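Local coordinates for CRISPR-associated protein, Cse1 family (Acidimicrobium ferrooxidans, PDB 4H3T) that probably serves as the Cse1 subunit of a type I-E CRISPR Cascade complex, which uses guide RNA to recognise invading DNA, at residues L197-F202 against P317-P322; S361-S366 against L379-L384. The protein carries 1 engineered substitution. One frame throughout, in Å; residues are numbered along the deposited sequence. Where two conformers were deposited one is given.

Interaction 1: L197-F202 against P317-P322; sequences LAWIGF and PLRARP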
ATOM      1  N   LEU A 197       9.180  -3.741  -1.442  1.00 38.64           N
ATOM      2  CA  LEU A 197       7.861  -3.112  -1.358  1.00 38.62           C
ATOM      3  C   LEU A 197       6.802  -3.943  -2.064  1.00 43.42           C
ATOM      4  O   LEU A 197       5.639  -3.881  -1.664  1.00 44.01           O
ATOM      5  CB  LEU A 197       7.838  -1.667  -1.867  1.00 37.49           C
ATOM      6  CG  LEU A 197       8.439  -0.628  -0.989  1.00 39.94           C
ATOM      7  CD1 LEU A 197       8.147   0.782  -1.532  1.00 38.34           C
ATOM      8  CD2 LEU A 197       7.864  -0.722   0.428  1.00 40.65           C
ATOM      9  N   ALA A 198       7.193  -4.712  -3.084  1.00 39.61           N
ATOM     10  CA  ALA A 198       6.283  -5.655  -3.749  1.00 40.44           C
ATOM     11  C   ALA A 198       5.910  -6.830  -2.760  1.00 45.12           C
ATOM     12  O   ALA A 198       4.849  -7.424  -2.885  1.00 45.61           O
ATOM     13  CB  ALA A 198       6.891  -6.206  -5.046  1.00 40.30           C
ATOM     14  N   TRP A 199       6.815  -7.175  -1.841  1.00 41.51           N
ATOM     15  CA  TRP A 199       6.620  -8.217  -0.857  1.00 41.92           C
ATOM     16  C   TRP A 199       5.783  -7.775   0.335  1.00 43.69           C
ATOM     17  O   TRP A 199       4.960  -8.535   0.816  1.00 42.72           O
ATOM     18  CB  TRP A 199       7.981  -8.698  -0.359  1.00 43.17           C
ATOM     19  CG  TRP A 199       7.873  -9.820   0.629  1.00 44.37           C
ATOM     20  CD1 TRP A 199       7.332 -11.057   0.416  1.00 47.01           C
ATOM     21  CD2 TRP A 199       8.368  -9.817   1.977  1.00 44.54           C
ATOM     22  NE1 TRP A 199       7.432 -11.803   1.555  1.00 47.61           N
ATOM     23  CE2 TRP A 199       8.018 -11.054   2.546  1.00 48.83           C
ATOM     24  CE3 TRP A 199       9.023  -8.866   2.773  1.00 45.87           C
ATOM     25  CZ2 TRP A 199       8.283 -11.365   3.887  1.00 49.80           C
ATOM     26  CZ3 TRP A 199       9.263  -9.163   4.117  1.00 48.29           C
ATOM     27  CH2 TRP A 199       8.930 -10.418   4.647  1.00 49.73           C
ATOM     28  N   ILE A 200       6.037  -6.604   0.889  1.00 40.87           N
ATOM     29  CA  ILE A 200       5.304  -6.203   2.107  1.00 41.30           C
ATOM     30  C   ILE A 200       3.898  -5.640   1.764  1.00 45.18           C
ATOM     31  O   ILE A 200       3.643  -5.146   0.660  1.00 42.91           O
ATOM     32  CB  ILE A 200       6.054  -5.194   3.027  1.00 41.95           C
ATOM     33  CG1 ILE A 200       6.360  -3.845   2.339  1.00 43.29           C
ATOM     34  CG2 ILE A 200       7.329  -5.805   3.584  1.00 44.72           C
ATOM     35  CD1 ILE A 200       6.496  -2.694   3.238  1.00 40.74           C
ATOM     36  N   GLY A 201       3.046  -5.685   2.759  1.00 42.47           N
ATOM     37  CA  GLY A 201       1.767  -4.987   2.770  1.00 43.38           C
ATOM     38  C   GLY A 201       2.057  -3.595   3.320  1.00 45.90           C
ATOM     39  O   GLY A 201       2.349  -3.445   4.497  1.00 46.50           O
ATOM     40  N   PHE A 202       2.021  -2.550   2.468  1.00 44.80           N
ATOM     41  CA  PHE A 202       2.379  -1.171   2.889  1.00 41.97           C
ATOM     42  C   PHE A 202       1.178  -0.412   3.417  1.00 43.06           C
ATOM     43  O   PHE A 202       0.096  -0.506   2.850  1.00 41.60           O
ATOM     44  CB  PHE A 202       2.975  -0.458   1.721  1.00 41.90           C
ATOM     45  CG  PHE A 202       3.244   1.026   1.908  1.00 41.55           C
ATOM     46  CD1 PHE A 202       4.461   1.477   2.411  1.00 40.63           C
ATOM     47  CD2 PHE A 202       2.252   1.963   1.656  1.00 41.84           C
ATOM     48  CE1 PHE A 202       4.673   2.846   2.624  1.00 40.19           C
ATOM     49  CE2 PHE A 202       2.485   3.304   1.814  1.00 40.73           C
ATOM     50  CZ  PHE A 202       3.680   3.743   2.316  1.00 39.69           C
ATOM     51  N   PRO A 317       4.093 -10.760   6.297  1.00 42.61           N
ATOM     52  CA  PRO A 317       3.418  -9.449   6.321  1.00 41.81           C
ATOM     53  C   PRO A 317       1.895  -9.556   6.270  1.00 45.75           C
ATOM     54  O   PRO A 317       1.371 -10.377   5.542  1.00 43.12           O
ATOM     55  CB  PRO A 317       3.937  -8.759   5.027  1.00 44.73           C
ATOM     56  CG  PRO A 317       5.161  -9.509   4.612  1.00 48.18           C
ATOM     57  CD  PRO A 317       4.951 -10.916   5.093  1.00 44.67           C
ATOM     58  N   LEU A 318       1.196  -8.706   6.983  1.00 44.37           N
ATOM     59  CA  LEU A 318      -0.253  -8.565   6.827  1.00 42.09           C
ATOM     60  C   LEU A 318      -0.499  -7.843   5.483  1.00 49.82           C
ATOM     61  O   LEU A 318       0.174  -6.821   5.181  1.00 43.68           O
ATOM     62  CB  LEU A 318      -0.836  -7.735   7.944  1.00 41.20           C
ATOM     63  CG  LEU A 318      -1.009  -8.415   9.290  1.00 45.39           C
ATOM     64  CD1 LEU A 318      -1.393  -7.419  10.352  1.00 45.88           C
ATOM     65  CD2 LEU A 318      -2.026  -9.590   9.170  1.00 50.98           C
ATOM     66  N   ARG A 319      -1.463  -8.307   4.717  1.00 49.44           N
ATOM     67  CA  ARG A 319      -1.675  -7.783   3.355  1.00 50.96           C
ATOM     68  C   ARG A 319      -3.100  -7.459   3.071  1.00 58.08           C
ATOM     69  O   ARG A 319      -3.992  -8.231   3.402  1.00 57.39           O
ATOM     70  CB  ARG A 319      -1.184  -8.767   2.297  1.00 53.12           C
ATOM     71  CG  ARG A 319       0.323  -8.917   2.290  1.00 59.98           C
ATOM     72  CD  ARG A 319       0.750  -9.636   1.034  1.00 63.61           C
ATOM     73  NE  ARG A 319       2.181  -9.935   0.994  1.00 55.18           N
ATOM     74  CZ  ARG A 319       2.767 -11.031   1.462  1.00 73.90           C
ATOM     75  NH1 ARG A 319       2.062 -11.943   2.135  1.00 74.29           N
ATOM     76  NH2 ARG A 319       4.072 -11.194   1.328  1.00 64.29           N
ATOM     77  N   ALA A 320      -3.303  -6.227   2.563  1.00 59.50           N
ATOM     78  CA  ALA A 320      -4.577  -5.762   2.056  1.00 60.07           C
ATOM     79  C   ALA A 320      -4.924  -6.711   0.933  1.00 66.77           C
ATOM     80  O   ALA A 320      -4.063  -7.021   0.081  1.00 63.16           O
ATOM     81  CB  ALA A 320      -4.448  -4.343   1.555  1.00 59.72           C
ATOM     82  N   ARG A 321      -6.107  -7.291   1.015  1.00 66.01           N
ATOM     83  CA  ARG A 321      -6.518  -8.303   0.047  1.00 65.20           C
ATOM     84  C   ARG A 321      -6.935  -7.588  -1.273  1.00 65.30           C
ATOM     85  O   ARG A 321      -7.817  -6.723  -1.225  1.00 60.80           O
ATOM     86  CB  ARG A 321      -7.684  -9.132   0.656  1.00 62.71           C
ATOM     87  CG  ARG A 321      -8.269 -10.195  -0.228  1.00 70.96           C
ATOM     88  CD  ARG A 321      -9.379 -10.957   0.530  1.00 79.06           C
ATOM     89  NE  ARG A 321      -9.000 -12.324   0.917  1.00104.63           N
ATOM     90  CZ  ARG A 321      -9.579 -13.058   1.875  1.00124.38           C
ATOM     91  NH1 ARG A 321     -10.592 -12.564   2.589  1.00110.77           N
ATOM     92  NH2 ARG A 321      -9.142 -14.285   2.136  1.00112.85           N
ATOM     93  N   PRO A 322      -6.347  -7.906  -2.460  1.00 63.24           N
ATOM     94  CA  PRO A 322      -6.841  -7.249  -3.706  1.00 60.91           C
ATOM     95  C   PRO A 322      -8.247  -7.737  -4.061  1.00 53.15           C
ATOM     96  O   PRO A 322      -8.745  -8.756  -3.581  1.00 48.80           O
ATOM     97  CB  PRO A 322      -5.804  -7.630  -4.780  1.00 63.77           C
ATOM     98  CG  PRO A 322      -4.663  -8.345  -4.031  1.00 69.31           C
ATOM     99  CD  PRO A 322      -5.256  -8.866  -2.745  1.00 65.34           C
TER
HETATM  100  O   HOH W   1       1.036  -4.741   6.566  1.00 43.00           O
HETATM  101  O   HOH W   2      -1.190  -3.754   2.690  1.00 56.95           O
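The backbone oxygen of W199 is gripped twice, and by a single side chain: R319 comes to it side-on, with NH2 2.8 Å and NE 3.1 Å from W199 O. R319, from the loop after strand 312-317, meets the last carbonyl of the one-turn helix 196-199, just before I200 leaves helical geometry towards strand 202-206. The NH2 bond lies in the plane of the carbonyl, whereas NE approaches from above it; both are bent, with N-H...O angles of 143° and 137°. The carbonyl at this helix end may carry some extra negative charge, though a single turn can add little. R319 reaches it through a chain extended from CG to NE.

W199, with CG anti to its backbone N, raises its indole across the same side chain, its ring steeply turned against the guanidinium. P317 lies against both flat groups. Its CG sits 3.8 Å from the centroid of the W199 six-membered ring, a CH-pi contact over the face, and also lies over one face of the guanidinium.

The two segments come together at G201. L318 O lies close to where a CB would sit on G201, whose bare CA comes to 3.4 Å from that oxygen in a CA-H...O contact. One water bridges the segments here, donating to G201 O at 2.8 Å and to L318 O at 2.6 Å.

Interaction 2: S361-S366 against L379-L384; sequences SLLVTS and LAYDRL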
ATOM      1  N   SER A 361      -5.686   9.737   6.740  1.00 40.09           N
ATOM      2  CA  SER A 361      -6.064   8.941   5.604  1.00 42.05           C
ATOM      3  C   SER A 361      -4.988   7.839   5.445  1.00 47.09           C
ATOM      4  O   SER A 361      -3.810   8.150   5.179  1.00 47.27           O
ATOM      5  CB  SER A 361      -6.153   9.853   4.393  1.00 44.24           C
ATOM      6  OG  SER A 361      -6.297   9.072   3.226  1.00 48.95           O
ATOM      7  N   LEU A 362      -5.382   6.568   5.596  1.00 39.13           N
ATOM      8  CA  LEU A 362      -4.424   5.484   5.530  1.00 39.46           C
ATOM      9  C   LEU A 362      -4.275   5.031   4.105  1.00 43.84           C
ATOM     10  O   LEU A 362      -5.239   4.597   3.513  1.00 45.48           O
ATOM     11  CB  LEU A 362      -4.868   4.301   6.411  1.00 39.35           C
ATOM     12  CG  LEU A 362      -4.980   4.568   7.879  1.00 42.44           C
ATOM     13  CD1 LEU A 362      -5.385   3.328   8.578  1.00 43.88           C
ATOM     14  CD2 LEU A 362      -3.633   5.149   8.474  1.00 42.60           C
ATOM     15  N   LEU A 363      -3.078   5.131   3.568  1.00 39.26           N
ATOM     16  CA  LEU A 363      -2.755   4.666   2.225  1.00 37.60           C
ATOM     17  C   LEU A 363      -2.344   3.235   2.361  1.00 39.85           C
ATOM     18  O   LEU A 363      -1.422   2.963   3.097  1.00 39.82           O
ATOM     19  CB  LEU A 363      -1.620   5.502   1.641  1.00 38.61           C
ATOM     20  CG  LEU A 363      -0.980   5.026   0.304  1.00 43.67           C
ATOM     21  CD1 LEU A 363      -1.996   4.899  -0.815  1.00 46.13           C
ATOM     22  CD2 LEU A 363       0.105   5.957  -0.085  1.00 48.33           C
ATOM     23  N   VAL A 364      -2.981   2.318   1.648  1.00 39.65           N
ATOM     24  CA  VAL A 364      -2.616   0.908   1.683  1.00 40.50           C
ATOM     25  C   VAL A 364      -2.258   0.426   0.313  1.00 42.04           C
ATOM     26  O   VAL A 364      -3.054   0.614  -0.628  1.00 40.45           O
ATOM     27  CB  VAL A 364      -3.905   0.183   2.236  1.00 48.25           C
ATOM     28  CG1 VAL A 364      -3.831  -1.307   2.176  1.00 51.41           C
ATOM     29  CG2 VAL A 364      -4.224   0.633   3.659  1.00 47.23           C
ATOM     30  N   THR A 365      -1.176  -0.309   0.185  1.00 39.40           N
ATOM     31  CA  THR A 365      -0.859  -1.028  -1.052  1.00 39.11           C
ATOM     32  C   THR A 365      -0.378  -2.480  -0.812  1.00 43.72           C
ATOM     33  O   THR A 365       0.237  -2.772   0.209  1.00 45.06           O
ATOM     34  CB  THR A 365       0.228  -0.312  -1.914  1.00 50.62           C
ATOM     35  OG1 THR A 365       1.511  -0.497  -1.261  1.00 55.31           O
ATOM     36  CG2 THR A 365      -0.105   1.180  -2.138  1.00 48.83           C
ATOM     37  N   SER A 366      -0.695  -3.394  -1.756  1.00 43.21           N
ATOM     38  CA  SER A 366      -0.111  -4.760  -1.760  1.00 45.04           C
ATOM     39  C   SER A 366      -0.104  -5.269  -3.152  1.00 47.96           C
ATOM     40  O   SER A 366      -0.814  -4.745  -3.993  1.00 45.43           O
ATOM     41  CB  SER A 366      -0.849  -5.724  -0.819  1.00 49.00           C
ATOM     42  OG  SER A 366      -2.095  -6.062  -1.373  1.00 53.50           O
ATOM     43  N   LEU A 379      -2.875  -5.846  -7.934  1.00 52.07           N
ATOM     44  CA  LEU A 379      -2.341  -4.771  -7.128  1.00 54.33           C
ATOM     45  C   LEU A 379      -3.484  -4.202  -6.304  1.00 62.11           C
ATOM     46  O   LEU A 379      -4.526  -3.902  -6.887  1.00 64.72           O
ATOM     47  CB  LEU A 379      -1.742  -3.714  -8.063  1.00 55.78           C
ATOM     48  CG  LEU A 379      -0.951  -2.556  -7.448  1.00 63.11           C
ATOM     49  CD1 LEU A 379       0.339  -3.058  -6.813  1.00 64.42           C
ATOM     50  CD2 LEU A 379      -0.611  -1.560  -8.536  1.00 67.42           C
ATOM     51  N   ALA A 380      -3.371  -4.223  -4.973  1.00 54.56           N
ATOM     52  CA  ALA A 380      -4.344  -3.579  -4.074  1.00 54.90           C
ATOM     53  C   ALA A 380      -3.795  -2.167  -3.789  1.00 52.63           C
ATOM     54  O   ALA A 380      -2.587  -1.982  -3.514  1.00 47.34           O
ATOM     55  CB  ALA A 380      -4.500  -4.380  -2.776  1.00 57.53           C
ATOM     56  N   TYR A 381      -4.644  -1.177  -3.897  1.00 50.27           N
ATOM     57  CA  TYR A 381      -4.250   0.226  -3.728  1.00 51.35           C
ATOM     58  C   TYR A 381      -5.486   0.972  -3.203  1.00 51.30           C
ATOM     59  O   TYR A 381      -6.548   0.789  -3.761  1.00 48.69           O
ATOM     60  CB  TYR A 381      -3.751   0.760  -5.059  1.00 57.63           C
ATOM     61  CG  TYR A 381      -3.899   2.254  -5.165  1.00 70.31           C
ATOM     62  CD1 TYR A 381      -3.231   3.103  -4.288  1.00 75.08           C
ATOM     63  CD2 TYR A 381      -4.737   2.827  -6.119  1.00 75.21           C
ATOM     64  CE1 TYR A 381      -3.456   4.477  -4.295  1.00 81.09           C
ATOM     65  CE2 TYR A 381      -4.930   4.214  -6.171  1.00 78.79           C
ATOM     66  CZ  TYR A 381      -4.299   5.033  -5.237  1.00 94.96           C
ATOM     67  OH  TYR A 381      -4.462   6.403  -5.210  1.00104.75           O
ATOM     68  N   ASP A 382      -5.398   1.664  -2.063  1.00 42.19           N
ATOM     69  CA  ASP A 382      -6.589   2.322  -1.499  1.00 40.42           C
ATOM     70  C   ASP A 382      -6.217   3.282  -0.446  1.00 41.99           C
ATOM     71  O   ASP A 382      -5.075   3.285   0.008  1.00 41.05           O
ATOM     72  CB  ASP A 382      -7.548   1.242  -0.912  1.00 45.79           C
ATOM     73  CG  ASP A 382      -9.067   1.521  -0.999  1.00 64.44           C
ATOM     74  OD1 ASP A 382      -9.467   2.733  -1.071  1.00 57.22           O
ATOM     75  OD2 ASP A 382      -9.864   0.523  -1.035  1.00 76.57           O
ATOM     76  N   ARG A 383      -7.192   4.104  -0.094  0.53 42.22           N
ATOM     77  CA  ARG A 383      -7.144   5.122   0.903  0.53 43.05           C
ATOM     78  C   ARG A 383      -8.367   4.987   1.796  0.53 44.28           C
ATOM     79  O   ARG A 383      -9.477   4.766   1.289  0.53 42.44           O
ATOM     80  CB  ARG A 383      -7.097   6.495   0.211  0.53 45.94           C
ATOM     81  CG  ARG A 383      -6.133   6.498  -0.971  0.53 53.53           C
ATOM     82  CD  ARG A 383      -5.838   7.881  -1.511  0.53 53.16           C
ATOM     83  NE  ARG A 383      -4.668   8.446  -0.870  0.53 64.45           N
ATOM     84  CZ  ARG A 383      -3.437   8.501  -1.370  0.53 67.72           C
ATOM     85  NH1 ARG A 383      -2.463   9.054  -0.668  0.53 64.95           N
ATOM     86  NH2 ARG A 383      -3.176   8.020  -2.589  0.53 57.28           N
ATOM     87  N   LEU A 384      -8.153   5.014   3.122  1.00 40.94           N
ATOM     88  CA  LEU A 384      -9.237   4.920   4.058  1.00 39.78           C
ATOM     89  C   LEU A 384      -9.121   6.036   5.088  1.00 40.57           C
ATOM     90  O   LEU A 384      -8.173   6.052   5.858  1.00 41.45           O
ATOM     91  CB  LEU A 384      -9.222   3.539   4.724  1.00 40.45           C
ATOM     92  CG  LEU A 384     -10.421   3.242   5.649  1.00 44.15           C
ATOM     93  CD1 LEU A 384     -11.791   3.252   4.885  1.00 41.60           C
ATOM     94  CD2 LEU A 384     -10.222   1.952   6.391  1.00 44.97           C
TER
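All six backbone hydrogen bonds between S361-S366 and L379-L384 belong to one antiparallel beta hairpin, whose strands here run at 166° to each other. L362 with L384, V364 with D382, and S366 with A380 are hydrogen-bonded pairs, each joined in both directions. The straightest bond, V364 N to D382 O at 2.8 Å, has an N-H...O angle of 175°. In between, carbonyls also receive CA-H contacts, as at T365 CA to A380 O, 3.2 Å. S361, L363 and T365 turn their backbone bonds to strand 202-206, so 361-366 is the middle strand of a three-stranded sheet.

The side-chain polar atoms look mostly beyond the pair. D382 OD1 takes R383 N at 2.8 Å on its anti lone pair and also forms a salt bridge with R468, while OD2 accepts from V326 N. S366 OG, in the crowded position between backbone N and carbonyl carbon, bonds to A320 O.

On the face of L363, Y381 and R383, R383 bends at chi3 (92°) to lie alongside L363. E53 pairs with its NH1, and NH2 makes a weak bond to Y381 OH, 3.3 Å away, which lies at the guanidinium edge. L363 CD1 joins the three: it touches the edge of the Y381 ring at CE1, 3.8 Å away, and rests 3.7 Å above the guanidinium plane of R383.

The two interactions illustrate how one sheet is both built and attached. Interaction 2 lies nearer the centre of the chain and is regular, its backbone groups pairing two strands close in sequence; interaction 1 joins parts over a hundred residues apart, through an arginine, a proline and waters in place of repeated backbone bonds. Both are only partly buried. They touch directly: F202 N bonds to T365 O at 2.9 Å, continuing the sheet from 197-202, while the 317-322 loop packs on the two strands of interaction 2, A320 CB against V364 CG1 and P322 against A380. Strand 359-370, one side of interaction 2, is also touched by both segments of interaction 1.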